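Local coordinates for M152 protein (Murid herpesvirus 1, PDB 4G59) that is an MHC class I-like viral immunoevasin that probably holds back host NKG2D ligands of the RAE-1 family and MHC class I molecules from the surface of infected cells, at residues M178-R182 and S254-W258; H183-S187 and C199-T203; M114-L119 and L131-P135; V88-R93 and P134-V140. One frame throughout, in Å; residues are numbered along the deposited sequence.

Contact 1 (M178-R182 and S254-W258); sequences MDNPR and SPTGW
Asp-179, the first residue beyond helix 161-178, sends its carboxylate across to Thr-256 and Trp-258, while Pro-181 lies on the indole ring of the same Trp-258. The Thr-256 hydroxyl donates to the carboxylate, OG1 to Asp-179 OD2 2.5 Å, meeting the oxygen on its syn side but 23° out of the carboxylate plane. The indole N-H takes the other oxygen: Trp-258 NE1 lies 2.9 Å from Asp-179 OD1, on the syn lone pair, in a moderately bent bond (147° at the hydrogen). One carboxylate thus spans the type I turn 254-257 and the ring that follows it. The anti CG of Asp-179 (chi1 165°) carries the carboxylate across to both donors. Behind Thr-256, Ser-254 OG donates to Thr-256 OG1 at 2.8 Å, so the threonine oxygen accepts one bond while donating another. Pro-181 supplies the tight apolar half: its CG sits 3.5 Å from the centroid of the Trp-258 five-membered ring, nearly along the normal, a CH-pi contact. Ser-254 CB covers the opposite face of the indole, so the ring is clamped from both sides. On the loose side, Asn-180 points away from 254-258 and Arg-182 is exposed. There Asn-180 OD1 accepts from Arg-182 N in an Asx turn, 2.8 Å, which curls the loop. Arg-14 adds a salt bridge to Asp-179 OD2, so the buried carboxylate is met by two donors of the turn region and a positive charge, an environment that would favour its ionised form.

Contact 2 (H183-S187 and C199-T203); sequences HNEYS and CTMRT
This is an antiparallel strand pairing at the open end of the hairpin 185-191/196-203, in which Glu-185 faces Arg-202, Tyr-186 faces Met-201 and Ser-187 faces Thr-200. Glu-185 and Arg-202 form one hydrogen-bonded pair (N to O 3.0 Å from Glu-185 to Arg-202, 2.9 Å in return), Ser-187 and Thr-200 the other; Tyr-186 and Met-201 are the non-hydrogen-bonded pair between them. On one face Glu-185 and Arg-202 run side by side, and OE2 meets NH1 at 3.4 Å in a rather long salt bridge, the planes 50° apart. A water accepts from Arg-202 NH1 at 2.9 Å and also bonds Glu-185 OE2 and Ser-187 OG, bridging the ion pair and the serine. On the other face Met-201, anti at chi1 (-174°) and chi2 (175°), runs out beside Tyr-186 and brings SD obliquely to CE1 at 3.4 Å, a Met-aromatic contact. Asn-184 accepts from the Thr-203 hydroxyl, although the modelled bond is doubtfully short. Tyr-186 OH reaches back to Pro-181 O, and Thr-200 OG1 bonds Glu-234. Strand 196-203 is flanked by 231-238 on its far edge, while Tyr-186 and Met-201 pack onto Ile-252 of the facing sheet, as in an immunoglobulin-like sandwich.

Contact 3 (M114-L119 and L131-P135); sequences MDGNTL and LGSPP
Leu-119 O is gripped by two successive backbone amides, Leu-131 N at 2.6 Å and Gly-132 N at 3.2 Å. Both donors come from the same face of the carbonyl plane, Leu-131 N well above it at 42°, so the shorter bond does not follow a lone pair. The chain past strand 128-130 is thereby held against strand 117-123 as it leaves the sheet. Gly-132, with no side chain, slips close beside the Leu-119 backbone, CA to CA 4.1 Å. On one flank Thr-118 and Leu-131 point the same way, and their methyls CG2 and CD1 meet at 3.8 Å; this is the more exposed edge. On the other flank both Leu-119 methyls lie against one face of the Pro-134 ring, CD1 3.5 Å from CG and CD2 near CD and N. Met-114, anti at chi2 (-167°), puts SD 3.9 Å from Pro-134 CB; it meets the ring from the same side as the leucine, the sulfur nearer the CB-CG edge. Asn-117 ND2 lies farther off at the ring of Pro-135. Met-114 and Asn-117 close the type I' turn of the hairpin 106-114/117-123 through bonds in both directions, Met-114 N to Asn-117 O being 2.8 Å. At this turn Asp-115 carries salt bridges to Arg-93 and to a basic side chain of another protein chain, and Asn-117 ND2 is hydrogen-bonded to a polar side chain there. The two amides on Leu-119 O and the apolar packing of Pro-134 thus hold the loop, while Asp-115, Asn-117 and Pro-135 face the partner protein.

Contact 4 (V88-R93 and P134-V140); sequences VFKAGR and PPYSPDV
Phe-89 and Val-140 approach to 6.6 Å between CA atoms where helix 68-89 ends, just before Lys-90 breaks the helical path with a positive phi (75°). Val-140 is the apolar wedge. Its CG2 lies over one face of the Phe-89 ring, 4.2 Å from the centroid and offset toward the rim, a CH-pi contact in which the two side chains cross at about a right angle. Val-140 CG1 meets Val-88 CG1 at 3.6 Å, while CG2 also lies against Val-88 O. Around the aromatic edge, Pro-134 CG lies near the plane of Phe-89, and Ser-137 CB approaches CE1 obliquely at 3.9 Å. Farther along, Arg-93 brings its guanidinium up to the loop. Its CG sits between the backbone N and the carbonyl carbon (chi1 66°), and a bend at chi3 carries the group alongside Pro-134, whose CB lies over one guanidinium face, 3.9 Å from NH2. At the edge, Arg-93 NH1 lies 3.5 Å from Tyr-136 O, and Pro-135 CD lies 4.0 Å from NH2. Arg-93 NH2 makes a salt bridge to Asp-115, in the turn between strands 106-114 and 117-123. Val-88 and Val-140 also pack on helix 142-148, through Asp-144 and Tyr-148 and through Ile-145 respectively, while Tyr-136 and Ala-91 meet the backbone of another protein chain. The arrangement joins the end of one long helix to the loop that leads into the helices of the other half, as in an MHC class I-like platform of helices over an antiparallel sheet.

How the contacts relate
The four contacts fall into two pairs on opposite sides of the chain's centre. Contacts 1 and 2, with centres about 12 Å apart, share the immunoglobulin-like part: Tyr-186 OH lies 2.7 Å from Pro-181 O, and the Trp-258 ring packs on Asn-184 and Met-201. Contacts 3 and 4, centres about 11 Å apart, share Pro-134 and Pro-135 in the platform, where Asp-115 OD2 and Arg-93 NH2 form a salt bridge of 3.1 Å and Met-114 CE touches Phe-89 CE2. Between contacts 1 and 3 the centres are about 36 Å apart. Only contacts 3 and 4 meet the other protein chain; contact 1 instead lies near a glycan, an N-acetylglucosamine close to the side chain of Ser-254.

Contact 1 (M178-R182 and S254-W258)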
loop_
_atom_site.group_PDB
_atom_site.type_symbol
_atom_site.label_atom_id
_atom_site.label_comp_id
_atom_site.label_asym_id
_atom_site.label_seq_id
_atom_site.Cartn_x
_atom_site.Cartn_y
_atom_site.Cartn_z
ATOM N N MET B 178 6.349 14.422 -20.662
ATOM C CA MET B 178 5.737 13.230 -21.265
ATOM C C MET B 178 4.266 13.223 -20.976
ATOM O O MET B 178 3.521 12.449 -21.567
ATOM C CB MET B 178 6.318 11.937 -20.697
ATOM C CG MET B 178 7.791 11.733 -20.878
ATOM S SD MET B 178 8.246 10.035 -20.482
ATOM C CE MET B 178 7.215 9.702 -19.061
ATOM N N ASP B 179 3.858 14.074 -20.042
ATOM C CA ASP B 179 2.501 14.034 -19.516
ATOM C C ASP B 179 1.473 14.501 -20.538
ATOM O O ASP B 179 1.332 15.689 -20.824
ATOM C CB ASP B 179 2.398 14.862 -18.228
ATOM C CG ASP B 179 0.970 15.154 -17.826
ATOM O OD1 ASP B 179 0.109 14.255 -17.915
ATOM O OD2 ASP B 179 0.723 16.297 -17.409
ATOM N N ASN B 180 0.740 13.537 -21.060
ATOM C CA ASN B 180 -0.263 13.782 -22.056
ATOM C C ASN B 180 -1.442 12.867 -21.782
ATOM O O ASN B 180 -1.349 11.669 -22.011
ATOM C CB ASN B 180 0.326 13.493 -23.432
ATOM C CG ASN B 180 -0.642 13.797 -24.551
ATOM O OD1 ASN B 180 -1.869 13.716 -24.383
ATOM N ND2 ASN B 180 -0.099 14.146 -25.707
ATOM N N PRO B 181 -2.571 13.442 -21.341
ATOM C CA PRO B 181 -3.768 12.674 -20.965
ATOM C C PRO B 181 -4.245 11.770 -22.098
ATOM O O PRO B 181 -4.917 10.775 -21.825
ATOM C CB PRO B 181 -4.841 13.753 -20.737
ATOM C CG PRO B 181 -4.139 15.069 -20.743
ATOM C CD PRO B 181 -2.836 14.887 -21.460
ATOM N N ARG B 182 -3.935 12.132 -23.348
ATOM C CA ARG B 182 -4.393 11.346 -24.493
ATOM C C ARG B 182 -3.512 10.130 -24.728
ATOM O O ARG B 182 -3.895 9.238 -25.471
ATOM C CB ARG B 182 -4.524 12.208 -25.769
ATOM C CG ARG B 182 -5.453 13.395 -25.543
ATOM C CD ARG B 182 -5.647 14.316 -26.740
ATOM N NE ARG B 182 -6.811 15.164 -26.469
ATOM C CZ ARG B 182 -6.791 16.217 -25.659
ATOM N NH1 ARG B 182 -5.659 16.581 -25.049
ATOM N NH2 ARG B 182 -7.905 16.907 -25.461
ATOM N N SER B 254 -4.994 15.387 -12.486
ATOM C CA SER B 254 -3.538 15.397 -12.488
ATOM C C SER B 254 -3.035 16.715 -11.920
ATOM O O SER B 254 -3.632 17.767 -12.154
ATOM C CB SER B 254 -3.039 15.243 -13.919
ATOM O OG SER B 254 -1.672 15.594 -14.009
ATOM N N PRO B 255 -1.942 16.662 -11.151
ATOM C CA PRO B 255 -1.435 17.906 -10.568
ATOM C C PRO B 255 -0.997 18.880 -11.660
ATOM O O PRO B 255 -0.879 20.069 -11.386
ATOM C CB PRO B 255 -0.208 17.452 -9.750
ATOM C CG PRO B 255 -0.340 15.959 -9.609
ATOM C CD PRO B 255 -1.180 15.465 -10.732
ATOM N N THR B 256 -0.761 18.389 -12.875
ATOM C CA THR B 256 -0.371 19.283 -13.964
ATOM C C THR B 256 -1.545 20.077 -14.531
ATOM O O THR B 256 -1.355 20.915 -15.416
ATOM C CB THR B 256 0.347 18.547 -15.077
ATOM O OG1 THR B 256 -0.542 17.582 -15.645
ATOM C CG2 THR B 256 1.549 17.857 -14.527
ATOM N N GLY B 257 -2.751 19.823 -14.032
ATOM C CA GLY B 257 -3.851 20.738 -14.296
ATOM C C GLY B 257 -4.931 20.281 -15.248
ATOM O O GLY B 257 -5.904 20.993 -15.480
ATOM N N TRP B 258 -4.769 19.094 -15.804
ATOM C CA TRP B 258 -5.826 18.497 -16.587
ATOM C C TRP B 258 -6.625 17.496 -15.750
ATOM O O TRP B 258 -6.124 16.990 -14.744
ATOM C CB TRP B 258 -5.235 17.825 -17.820
ATOM C CG TRP B 258 -4.328 16.658 -17.532
ATOM C CD1 TRP B 258 -2.960 16.676 -17.456
ATOM C CD2 TRP B 258 -4.727 15.291 -17.316
ATOM N NE1 TRP B 258 -2.494 15.406 -17.207
ATOM C CE2 TRP B 258 -3.553 14.539 -17.122
ATOM C CE3 TRP B 258 -5.965 14.637 -17.279
ATOM C CZ2 TRP B 258 -3.580 13.158 -16.879
ATOM C CZ3 TRP B 258 -5.993 13.263 -17.038
ATOM C CH2 TRP B 258 -4.808 12.539 -16.845
#

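Contact 2 (H183-S187 and C199-T203)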
loop_
_atom_site.group_PDB
_atom_site.type_symbol
_atom_site.label_atom_id
_atom_site.label_comp_id
_atom_site.label_asym_id
_atom_site.label_seq_id
_atom_site.Cartn_x
_atom_site.Cartn_y
_atom_site.Cartn_z
ATOM N N HIS B 183 -2.354 10.076 -24.075
ATOM C CA HIS B 183 -1.473 8.926 -24.256
ATOM C C HIS B 183 -1.797 7.799 -23.280
ATOM O O HIS B 183 -1.322 6.679 -23.439
ATOM C CB HIS B 183 0.001 9.325 -24.153
ATOM C CG HIS B 183 0.477 10.174 -25.285
ATOM N ND1 HIS B 183 1.788 10.189 -25.706
ATOM C CD2 HIS B 183 -0.185 11.048 -26.083
ATOM C CE1 HIS B 183 1.916 11.039 -26.712
ATOM N NE2 HIS B 183 0.734 11.574 -26.956
ATOM N N ASN B 184 -2.610 8.098 -22.272
ATOM C CA ASN B 184 -2.948 7.112 -21.270
ATOM C C ASN B 184 -4.092 6.226 -21.764
ATOM O O ASN B 184 -4.822 6.607 -22.680
ATOM C CB ASN B 184 -3.342 7.833 -19.983
ATOM C CG ASN B 184 -2.228 8.756 -19.441
ATOM O OD1 ASN B 184 -1.042 8.529 -19.673
ATOM N ND2 ASN B 184 -2.638 9.785 -18.683
ATOM N N GLU B 185 -4.260 5.048 -21.168
ATOM C CA GLU B 185 -5.388 4.187 -21.552
ATOM C C GLU B 185 -6.422 4.119 -20.428
ATOM O O GLU B 185 -6.078 3.856 -19.268
ATOM C CB GLU B 185 -4.918 2.769 -21.907
ATOM C CG GLU B 185 -6.036 1.713 -22.044
ATOM C CD GLU B 185 -5.493 0.277 -22.087
ATOM O OE1 GLU B 185 -4.782 -0.085 -23.052
ATOM O OE2 GLU B 185 -5.782 -0.491 -21.144
ATOM N N TYR B 186 -7.683 4.347 -20.781
ATOM C CA TYR B 186 -8.765 4.357 -19.813
ATOM C C TYR B 186 -9.707 3.192 -20.081
ATOM O O TYR B 186 -9.921 2.822 -21.232
ATOM C CB TYR B 186 -9.529 5.656 -19.930
ATOM C CG TYR B 186 -8.662 6.891 -19.861
ATOM C CD1 TYR B 186 -8.469 7.553 -18.663
ATOM C CD2 TYR B 186 -8.050 7.404 -20.993
ATOM C CE1 TYR B 186 -7.672 8.697 -18.587
ATOM C CE2 TYR B 186 -7.250 8.542 -20.925
ATOM C CZ TYR B 186 -7.084 9.190 -19.711
ATOM O OH TYR B 186 -6.303 10.314 -19.603
ATOM N N SER B 187 -10.252 2.593 -19.023
ATOM C CA SER B 187 -11.203 1.482 -19.194
ATOM C C SER B 187 -12.188 1.372 -18.026
ATOM O O SER B 187 -11.907 1.834 -16.918
ATOM C CB SER B 187 -10.467 0.154 -19.423
ATOM O OG SER B 187 -9.670 -0.232 -18.325
ATOM N N CYS B 199 -12.848 1.489 -12.443
ATOM C CA CYS B 199 -12.295 2.391 -13.466
ATOM C C CYS B 199 -10.779 2.303 -13.428
ATOM O O CYS B 199 -10.178 2.385 -12.345
ATOM C CB CYS B 199 -12.731 3.834 -13.205
ATOM S SG CYS B 199 -12.115 5.057 -14.417
ATOM N N THR B 200 -10.155 2.161 -14.597
ATOM C CA THR B 200 -8.689 2.012 -14.652
ATOM C C THR B 200 -8.009 2.989 -15.614
ATOM O O THR B 200 -8.472 3.165 -16.752
ATOM C CB THR B 200 -8.305 0.586 -15.057
ATOM O OG1 THR B 200 -8.960 -0.342 -14.188
ATOM C CG2 THR B 200 -6.801 0.371 -14.939
ATOM N N MET B 201 -6.934 3.626 -15.150
ATOM C CA MET B 201 -6.039 4.381 -16.022
ATOM C C MET B 201 -4.619 3.788 -16.001
ATOM O O MET B 201 -3.966 3.741 -14.943
ATOM C CB MET B 201 -5.964 5.846 -15.631
ATOM C CG MET B 201 -5.140 6.625 -16.641
ATOM S SD MET B 201 -5.131 8.395 -16.325
ATOM C CE MET B 201 -3.911 8.497 -15.016
ATOM N N ARG B 202 -4.154 3.318 -17.158
ATOM C CA ARG B 202 -2.769 2.864 -17.308
ATOM C C ARG B 202 -1.974 3.993 -17.937
ATOM O O ARG B 202 -2.435 4.642 -18.883
ATOM C CB ARG B 202 -2.685 1.624 -18.193
ATOM C CG ARG B 202 -3.241 0.363 -17.527
ATOM C CD ARG B 202 -3.387 -0.786 -18.532
ATOM N NE ARG B 202 -3.811 -2.009 -17.860
ATOM C CZ ARG B 202 -5.079 -2.312 -17.576
ATOM N NH1 ARG B 202 -6.062 -1.489 -17.920
ATOM N NH2 ARG B 202 -5.371 -3.445 -16.950
ATOM N N THR B 203 -0.781 4.234 -17.402
ATOM C CA THR B 203 0.021 5.365 -17.831
ATOM C C THR B 203 1.489 5.095 -17.543
ATOM O O THR B 203 1.812 4.207 -16.745
ATOM C CB THR B 203 -0.444 6.649 -17.102
ATOM O OG1 THR B 203 0.183 7.806 -17.675
ATOM C CG2 THR B 203 -0.158 6.574 -15.566
HETATM O O HOH W 1 -6.923 1.110 -18.847
#

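Contact 3 (M114-L119 and L131-P135)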
loop_
_atom_site.group_PDB
_atom_site.type_symbol
_atom_site.label_atom_id
_atom_site.label_comp_id
_atom_site.label_asym_id
_atom_site.label_seq_id
_atom_site.Cartn_x
_atom_site.Cartn_y
_atom_site.Cartn_z
ATOM N N MET B 114 5.701 3.938 12.934
ATOM C CA MET B 114 5.539 2.526 13.267
ATOM C C MET B 114 4.075 2.142 13.241
ATOM O O MET B 114 3.253 2.803 13.881
ATOM C CB MET B 114 6.121 2.195 14.651
ATOM C CG MET B 114 7.634 1.998 14.652
ATOM S SD MET B 114 8.341 1.258 16.154
ATOM C CE MET B 114 10.045 1.512 15.676
ATOM N N ASP B 115 3.748 1.083 12.501
ATOM C CA ASP B 115 2.384 0.547 12.506
ATOM C C ASP B 115 1.287 1.572 12.181
ATOM O O ASP B 115 0.248 1.617 12.855
ATOM C CB ASP B 115 2.097 -0.161 13.843
ATOM C CG ASP B 115 3.031 -1.338 14.083
ATOM O OD1 ASP B 115 3.673 -1.787 13.121
ATOM O OD2 ASP B 115 3.119 -1.832 15.221
ATOM N N GLY B 116 1.523 2.391 11.159
ATOM C CA GLY B 116 0.567 3.411 10.768
ATOM C C GLY B 116 0.615 4.688 11.602
ATOM O O GLY B 116 -0.049 5.665 11.270
ATOM N N ASN B 117 1.387 4.686 12.684
ATOM C CA ASN B 117 1.459 5.847 13.577
ATOM C C ASN B 117 2.747 6.624 13.377
ATOM O O ASN B 117 3.820 6.027 13.362
ATOM C CB ASN B 117 1.398 5.418 15.056
ATOM C CG ASN B 117 0.076 4.773 15.443
ATOM O OD1 ASN B 117 -1.004 5.316 15.184
ATOM N ND2 ASN B 117 0.160 3.601 16.075
ATOM N N THR B 118 2.643 7.948 13.256
ATOM C CA THR B 118 3.822 8.820 13.270
ATOM C C THR B 118 4.298 9.088 14.708
ATOM O O THR B 118 3.548 9.623 15.518
ATOM C CB THR B 118 3.544 10.161 12.573
ATOM O OG1 THR B 118 3.105 9.919 11.230
ATOM C CG2 THR B 118 4.800 11.015 12.531
ATOM N N LEU B 119 5.543 8.717 15.014
ATOM C CA LEU B 119 6.102 8.896 16.354
ATOM C C LEU B 119 6.891 10.192 16.532
ATOM O O LEU B 119 6.783 10.840 17.574
ATOM C CB LEU B 119 7.027 7.739 16.704
ATOM C CG LEU B 119 6.582 6.343 16.294
ATOM C CD1 LEU B 119 7.706 5.347 16.522
ATOM C CD2 LEU B 119 5.331 5.956 17.055
ATOM N N LEU B 131 5.377 12.804 18.458
ATOM C CA LEU B 131 3.968 12.864 18.071
ATOM C C LEU B 131 3.187 11.630 18.513
ATOM O O LEU B 131 1.957 11.649 18.537
ATOM C CB LEU B 131 3.851 13.012 16.556
ATOM C CG LEU B 131 4.626 14.177 15.953
ATOM C CD1 LEU B 131 4.370 14.277 14.475
ATOM C CD2 LEU B 131 4.218 15.454 16.646
ATOM N N GLY B 132 3.898 10.553 18.838
ATOM C CA GLY B 132 3.258 9.310 19.231
ATOM C C GLY B 132 4.175 8.302 19.912
ATOM O O GLY B 132 5.396 8.469 19.938
ATOM N N SER B 133 3.577 7.254 20.476
ATOM C CA SER B 133 4.339 6.142 21.042
ATOM C C SER B 133 3.894 4.831 20.398
ATOM O O SER B 133 2.708 4.653 20.111
ATOM C CB SER B 133 4.177 6.071 22.564
ATOM O OG SER B 133 5.319 5.472 23.174
ATOM N N PRO B 134 4.851 3.926 20.143
ATOM C CA PRO B 134 4.574 2.604 19.564
ATOM C C PRO B 134 3.935 1.650 20.575
ATOM O O PRO B 134 4.471 1.478 21.678
ATOM C CB PRO B 134 5.965 2.088 19.155
ATOM C CG PRO B 134 6.868 3.282 19.202
ATOM C CD PRO B 134 6.293 4.214 20.212
ATOM N N PRO B 135 2.805 1.030 20.190
ATOM C CA PRO B 135 1.888 0.200 20.985
ATOM C C PRO B 135 2.475 -0.885 21.896
ATOM O O PRO B 135 1.964 -1.076 23.003
ATOM C CB PRO B 135 1.018 -0.444 19.913
ATOM C CG PRO B 135 0.910 0.608 18.888
ATOM C CD PRO B 135 2.256 1.286 18.847
#

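Contact 4 (V88-R93 and P134-V140)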
loop_
_atom_site.group_PDB
_atom_site.type_symbol
_atom_site.label_atom_id
_atom_site.label_comp_id
_atom_site.label_asym_id
_atom_site.label_seq_id
_atom_site.Cartn_x
_atom_site.Cartn_y
_atom_site.Cartn_z
ATOM N N VAL B 88 17.801 -0.837 20.272
ATOM C CA VAL B 88 16.713 -0.219 21.020
ATOM C C VAL B 88 15.485 -1.113 21.126
ATOM O O VAL B 88 14.950 -1.310 22.217
ATOM C CB VAL B 88 16.309 1.159 20.440
ATOM C CG1 VAL B 88 15.188 1.797 21.283
ATOM C CG2 VAL B 88 17.515 2.081 20.379
ATOM N N PHE B 89 14.910 -1.476 19.994
ATOM C CA PHE B 89 13.756 -2.360 20.020
ATOM C C PHE B 89 14.026 -3.824 20.357
ATOM O O PHE B 89 13.301 -4.442 21.120
ATOM C CB PHE B 89 12.888 -2.152 18.792
ATOM C CG PHE B 89 12.067 -0.910 18.876
ATOM C CD1 PHE B 89 10.821 -0.934 19.462
ATOM C CD2 PHE B 89 12.561 0.294 18.424
ATOM C CE1 PHE B 89 10.070 0.200 19.561
ATOM C CE2 PHE B 89 11.812 1.433 18.529
ATOM C CZ PHE B 89 10.564 1.385 19.100
ATOM N N LYS B 90 15.067 -4.365 19.747
ATOM C CA LYS B 90 15.553 -5.708 20.022
ATOM C C LYS B 90 14.661 -6.763 19.407
ATOM O O LYS B 90 14.936 -7.944 19.491
ATOM C CB LYS B 90 15.728 -5.934 21.516
ATOM C CG LYS B 90 17.006 -5.351 22.042
ATOM C CD LYS B 90 17.023 -5.346 23.545
ATOM C CE LYS B 90 18.352 -4.845 24.062
ATOM N NZ LYS B 90 18.710 -3.527 23.487
ATOM N N ALA B 91 13.604 -6.314 18.758
ATOM C CA ALA B 91 12.680 -7.189 18.070
ATOM C C ALA B 91 12.533 -6.504 16.742
ATOM O O ALA B 91 12.505 -5.284 16.685
ATOM C CB ALA B 91 11.371 -7.247 18.788
ATOM N N GLY B 92 12.455 -7.267 15.669
ATOM C CA GLY B 92 12.494 -6.647 14.354
ATOM C C GLY B 92 11.117 -6.215 13.892
ATOM O O GLY B 92 10.625 -6.667 12.844
ATOM N N ARG B 93 10.472 -5.354 14.674
ATOM C CA ARG B 93 9.195 -4.828 14.244
ATOM C C ARG B 93 9.462 -3.876 13.065
ATOM O O ARG B 93 10.553 -3.276 12.968
ATOM C CB ARG B 93 8.478 -4.131 15.395
ATOM C CG ARG B 93 9.178 -2.880 15.870
ATOM C CD ARG B 93 8.554 -2.376 17.159
ATOM N NE ARG B 93 7.220 -1.850 16.925
ATOM C CZ ARG B 93 6.271 -1.789 17.843
ATOM N NH1 ARG B 93 6.510 -2.223 19.063
ATOM N NH2 ARG B 93 5.080 -1.295 17.544
ATOM N N PRO B 134 4.851 3.926 20.143
ATOM C CA PRO B 134 4.574 2.604 19.564
ATOM C C PRO B 134 3.935 1.650 20.575
ATOM O O PRO B 134 4.471 1.478 21.678
ATOM C CB PRO B 134 5.965 2.088 19.155
ATOM C CG PRO B 134 6.868 3.282 19.202
ATOM C CD PRO B 134 6.293 4.214 20.212
ATOM N N PRO B 135 2.805 1.030 20.190
ATOM C CA PRO B 135 1.888 0.200 20.985
ATOM C C PRO B 135 2.475 -0.885 21.896
ATOM O O PRO B 135 1.964 -1.076 23.003
ATOM C CB PRO B 135 1.018 -0.444 19.913
ATOM C CG PRO B 135 0.910 0.608 18.888
ATOM C CD PRO B 135 2.256 1.286 18.847
ATOM N N TYR B 136 3.477 -1.628 21.458
ATOM C CA TYR B 136 3.984 -2.660 22.360
ATOM C C TYR B 136 5.462 -2.439 22.668
ATOM O O TYR B 136 6.315 -3.288 22.387
ATOM C CB TYR B 136 3.672 -4.063 21.819
ATOM C CG TYR B 136 2.234 -4.456 22.067
ATOM C CD1 TYR B 136 1.911 -5.470 22.949
ATOM C CD2 TYR B 136 1.192 -3.781 21.447
ATOM C CE1 TYR B 136 0.585 -5.816 23.190
ATOM C CE2 TYR B 136 -0.135 -4.115 21.681
ATOM C CZ TYR B 136 -0.434 -5.135 22.553
ATOM O OH TYR B 136 -1.753 -5.466 22.785
ATOM N N SER B 137 5.751 -1.279 23.250
ATOM C CA SER B 137 7.124 -0.891 23.543
ATOM C C SER B 137 7.296 -0.388 24.982
ATOM O O SER B 137 7.684 0.766 25.205
ATOM C CB SER B 137 7.568 0.188 22.559
ATOM O OG SER B 137 6.659 1.275 22.568
ATOM N N PRO B 138 7.026 -1.256 25.968
ATOM C CA PRO B 138 7.109 -0.770 27.348
ATOM C C PRO B 138 8.565 -0.605 27.790
ATOM O O PRO B 138 8.878 0.295 28.571
ATOM C CB PRO B 138 6.415 -1.879 28.141
ATOM C CG PRO B 138 6.673 -3.128 27.342
ATOM C CD PRO B 138 6.714 -2.698 25.896
ATOM N N ASP B 139 9.439 -1.463 27.272
ATOM C CA ASP B 139 10.859 -1.435 27.605
ATOM C C ASP B 139 11.641 -0.331 26.892
ATOM O O ASP B 139 12.797 -0.080 27.236
ATOM C CB ASP B 139 11.504 -2.787 27.292
ATOM C CG ASP B 139 10.975 -3.906 28.169
ATOM O OD1 ASP B 139 10.756 -3.663 29.379
ATOM O OD2 ASP B 139 10.786 -5.027 27.642
ATOM N N VAL B 140 11.026 0.325 25.911
ATOM C CA VAL B 140 11.735 1.346 25.135
ATOM C C VAL B 140 11.416 2.773 25.594
ATOM O O VAL B 140 10.246 3.136 25.745
ATOM C CB VAL B 140 11.450 1.201 23.631
ATOM C CG1 VAL B 140 12.038 2.369 22.857
ATOM C CG2 VAL B 140 12.013 -0.129 23.122
#